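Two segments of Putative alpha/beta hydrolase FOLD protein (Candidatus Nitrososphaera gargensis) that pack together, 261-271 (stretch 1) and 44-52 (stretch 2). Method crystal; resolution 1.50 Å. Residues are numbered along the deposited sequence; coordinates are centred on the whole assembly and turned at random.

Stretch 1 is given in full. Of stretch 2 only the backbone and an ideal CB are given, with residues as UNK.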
# COMPACT_ATOMS: atom_id res chain seq x y z
N ILE A 261 23.64 -11.60 22.89
CA ILE A 261 22.74 -10.52 23.24
C ILE A 261 21.30 -11.00 23.43
O ILE A 261 20.65 -10.72 24.43
CB ILE A 261 22.81 -9.41 22.20
CG1 ILE A 261 24.19 -8.73 22.25
CG2 ILE A 261 21.73 -8.38 22.44
CD1 ILE A 261 24.46 -7.88 21.05
N LEU A 262 20.82 -11.77 22.47
CA LEU A 262 19.46 -12.30 22.54
C LEU A 262 19.22 -13.09 23.82
O LEU A 262 18.18 -12.88 24.48
CB LEU A 262 19.24 -13.17 21.32
CG LEU A 262 17.85 -13.84 21.25
CD1 LEU A 262 16.80 -12.78 21.06
CD2 LEU A 262 17.74 -14.91 20.17
N MET A 263 20.15 -13.99 24.16
CA MET A 263 19.88 -14.82 25.35
C MET A 263 19.94 -13.99 26.64
O MET A 263 19.18 -14.23 27.59
CB MET A 263 20.80 -16.05 25.38
CG MET A 263 20.70 -16.93 24.15
SD MET A 263 19.02 -17.34 23.58
CE MET A 263 18.45 -18.21 25.03
N GLY A 264 20.77 -12.97 26.65
CA GLY A 264 20.77 -12.00 27.69
C GLY A 264 19.44 -11.31 27.91
O GLY A 264 18.91 -11.17 29.01
N PHE A 265 18.87 -10.84 26.80
CA PHE A 265 17.57 -10.22 26.89
C PHE A 265 16.51 -11.21 27.39
O PHE A 265 15.64 -10.86 28.18
CB PHE A 265 17.14 -9.77 25.46
CG PHE A 265 17.90 -8.60 24.87
CD1 PHE A 265 18.76 -7.77 25.62
CD2 PHE A 265 17.71 -8.29 23.53
CE1 PHE A 265 19.39 -6.73 24.99
CE2 PHE A 265 18.31 -7.22 22.94
CZ PHE A 265 19.12 -6.44 23.67
N LEU A 266 16.51 -12.44 26.88
CA LEU A 266 15.53 -13.41 27.27
C LEU A 266 15.68 -13.77 28.76
O LEU A 266 14.69 -14.05 29.39
CB LEU A 266 15.62 -14.66 26.40
CG LEU A 266 15.17 -14.40 24.93
CD1 LEU A 266 15.43 -15.61 24.10
CD2 LEU A 266 13.71 -14.07 24.91
N ALA A 267 16.90 -13.69 29.27
CA ALA A 267 17.08 -13.92 30.70
C ALA A 267 16.44 -12.85 31.52
O ALA A 267 15.84 -13.17 32.55
CB ALA A 267 18.55 -13.98 31.03
N ILE A 268 16.50 -11.60 31.08
CA ILE A 268 15.81 -10.51 31.75
C ILE A 268 14.33 -10.72 31.71
O ILE A 268 13.65 -10.55 32.70
CB ILE A 268 16.16 -9.16 31.12
CG1 ILE A 268 17.66 -8.88 31.32
CG2 ILE A 268 15.24 -8.03 31.59
CD1 ILE A 268 18.17 -7.75 30.46
N VAL A 269 13.79 -11.08 30.53
CA VAL A 269 12.37 -11.26 30.41
C VAL A 269 11.91 -12.41 31.30
O VAL A 269 10.87 -12.28 31.97
CB VAL A 269 11.97 -11.57 28.95
CG1 VAL A 269 10.50 -11.93 28.88
CG2 VAL A 269 12.35 -10.42 28.05
N THR A 270 12.65 -13.52 31.31
CA THR A 270 12.14 -14.70 32.00
C THR A 270 12.30 -14.59 33.51
O THR A 270 11.47 -15.15 34.23
CB THR A 270 12.72 -16.02 31.48
OG1 THR A 270 14.14 -16.01 31.54
CG2 THR A 270 12.28 -16.26 30.06
N LYS A 271 13.25 -13.78 33.97
CA LYS A 271 13.36 -13.39 35.40
C LYS A 271 12.07 -12.81 35.91
O LYS A 271 11.61 -13.20 36.97
CB LYS A 271 14.41 -12.33 35.63
CG LYS A 271 15.81 -12.87 35.77
CD LYS A 271 16.58 -12.16 36.88
CE LYS A 271 17.93 -12.86 37.09
NZ LYS A 271 18.57 -13.28 35.80
N UNK A 44 16.30 -24.25 17.04
CA UNK A 44 17.08 -25.25 17.81
C UNK A 44 17.67 -24.64 19.05
O UNK A 44 17.57 -25.24 20.12
CB UNK A 44 18.20 -25.85 16.96
N UNK A 45 18.24 -23.45 18.98
CA UNK A 45 18.86 -22.83 20.14
C UNK A 45 17.82 -22.55 21.21
O UNK A 45 18.04 -22.78 22.40
CB UNK A 45 19.58 -21.54 19.74
N UNK A 46 16.63 -22.08 20.82
CA UNK A 46 15.66 -21.64 21.77
C UNK A 46 14.99 -22.83 22.40
O UNK A 46 14.63 -22.78 23.57
CB UNK A 46 14.63 -20.72 21.11
N UNK A 47 14.78 -23.88 21.63
CA UNK A 47 14.27 -25.13 22.22
C UNK A 47 15.23 -25.70 23.24
O UNK A 47 14.77 -26.15 24.31
CB UNK A 47 14.01 -26.17 21.13
N UNK A 48 16.52 -25.67 22.94
CA UNK A 48 17.53 -26.20 23.91
C UNK A 48 17.56 -25.34 25.18
O UNK A 48 17.90 -25.81 26.30
CB UNK A 48 18.92 -26.23 23.28
N UNK A 49 17.19 -24.07 25.08
CA UNK A 49 17.07 -23.24 26.21
C UNK A 49 15.74 -23.34 26.96
O UNK A 49 15.53 -22.54 27.85
CB UNK A 49 17.31 -21.80 25.77
N UNK A 50 14.86 -24.27 26.59
CA UNK A 50 13.61 -24.52 27.28
C UNK A 50 12.36 -23.74 26.89
O UNK A 50 11.33 -23.86 27.52
CB UNK A 50 13.86 -24.27 28.77
N UNK A 51 12.41 -22.96 25.82
CA UNK A 51 11.24 -22.27 25.33
C UNK A 51 10.37 -23.06 24.38
O UNK A 51 10.83 -24.04 23.79
CB UNK A 51 11.68 -20.98 24.64
N UNK A 52 9.11 -22.64 24.31
CA UNK A 52 8.20 -23.08 23.26
C UNK A 52 8.43 -22.02 22.13
O UNK A 52 8.59 -20.86 22.44
CB UNK A 52 6.75 -23.16 23.74

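Stretch 1 is helical throughout, and it presents Leu-262, Met-263, Leu-266 and Thr-270 to stretch 2, a largely apolar strip. The helix of 44-48 crosses it at 37° with 12.3 Å between axes, a gap that the side chains described below bridge in part.

Position 44 has helical angles and a CB directed out of reach of stretch 1, so the geometry sets little preference. It is Gln-44, which makes no contact.

At position 45 the CA-to-CB bond points toward stretch 1, yet no atom of stretch 1 lies within 5.5 Å of the ideal CB. A medium or long apolar chain could reach the sulfur of Met-263; Leu, Ile or Met would serve. The residue is Leu-45, chi1 t, whose CD2 comes 4.1 Å from Met-263 SD.

Position 46 lies opposite Met-263, the CA atoms 8.8 Å apart. Its CB points sideways, so a side chain must bend to reach the strip, and the branched methyls of Leu-262 and Leu-266 favour an apolar one such as Leu or Met. Leu-46 is found. Leu-46 CD2 sits 3.7 Å from Leu-266 CD1, 3.8 Å from Met-263 SD and 4.5 Å from Leu-262 CD2, so one methyl gathers three neighbours.

Positions 47 and 48 turn out of reach, and many residues would suit either. They are Leu-47 and Lys-48, neither touching stretch 1.

At 49 the chain leaves helical angles (-84°/6°). The ideal CB of position 49 points toward stretch 1 and is already 3.8 Å from Met-263 CE, which argues for a small residue: Ala, Ser or perhaps Thr. Ser-49 is present; its OG packs 3.5 Å from Met-263 CE and donates a hydrogen bond to Leu-45 O (2.9 Å), so the hydroxyl is satisfied within its own stretch.

Position 50 has phi/psi of 88°/8°, where a CB would jam against the preceding carbonyl O. This calls for glycine irrespective of stretch 1, and Gly-50 is the residue.

Position 51 again points toward stretch 1, but no atom of stretch 1 lies within 5.5 Å of its ideal CB. The space ahead, bordered by Met-263, Leu-266 and Thr-270, suits a large apolar chain, aromatic or perhaps Met. Phe-51, chi1 m, spans it: CE1 lies 3.7 Å from Thr-270 CG2 and CE2 4.3 Å from Met-263 CE, both at the ring edge, while CZ is 4.1 Å from Leu-266 CB. Thr-270 can offer its methyl here while its OG1 donates to Leu-266 O (3.0 Å).

Position 52 is extended (-90°/134°) and out of reach, leaving the choice open. Arg-52 has hydrogen bonds elsewhere in the structure.

Stretch 2 44-52: QLLLKSGFR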
# COMPACT_ATOMS: atom_id res chain seq x y z
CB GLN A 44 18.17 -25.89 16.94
CG GLN A 44 17.56 -26.76 15.84
CD GLN A 44 16.40 -27.67 16.30
OE1 GLN A 44 15.32 -27.70 15.70
NE2 GLN A 44 16.61 -28.39 17.40
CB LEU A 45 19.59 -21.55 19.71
CG LEU A 45 20.02 -20.61 20.82
CD1 LEU A 45 21.18 -21.22 21.56
CD2 LEU A 45 20.38 -19.25 20.23
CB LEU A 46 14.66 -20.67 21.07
CG LEU A 46 15.34 -19.34 20.72
CD1 LEU A 46 14.34 -18.52 19.91
CD2 LEU A 46 15.80 -18.53 21.90
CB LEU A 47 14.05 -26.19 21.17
CG LEU A 47 12.91 -25.98 20.24
CD1 LEU A 47 12.98 -26.98 19.09
CD2 LEU A 47 11.59 -25.97 21.00
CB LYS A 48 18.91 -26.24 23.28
CG LYS A 48 19.00 -27.21 22.14
CD LYS A 48 20.41 -27.58 21.75
CE LYS A 48 20.34 -28.58 20.59
NZ LYS A 48 21.68 -28.80 19.98
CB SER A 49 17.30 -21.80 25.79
OG SER A 49 18.52 -21.68 25.06
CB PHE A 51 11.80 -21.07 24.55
CG PHE A 51 12.46 -20.08 25.41
CD1 PHE A 51 11.70 -19.24 26.18
CD2 PHE A 51 13.85 -19.94 25.44
CE1 PHE A 51 12.29 -18.27 26.98
CE2 PHE A 51 14.44 -18.98 26.26
CZ PHE A 51 13.67 -18.18 27.06
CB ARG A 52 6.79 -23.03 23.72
CG ARG A 52 5.75 -23.32 22.69
CD ARG A 52 4.40 -23.12 23.26
NE ARG A 52 3.31 -23.39 22.38
CZ ARG A 52 2.04 -23.27 22.70
NH1 ARG A 52 1.66 -22.78 23.88
NH2 ARG A 52 1.12 -23.59 21.81
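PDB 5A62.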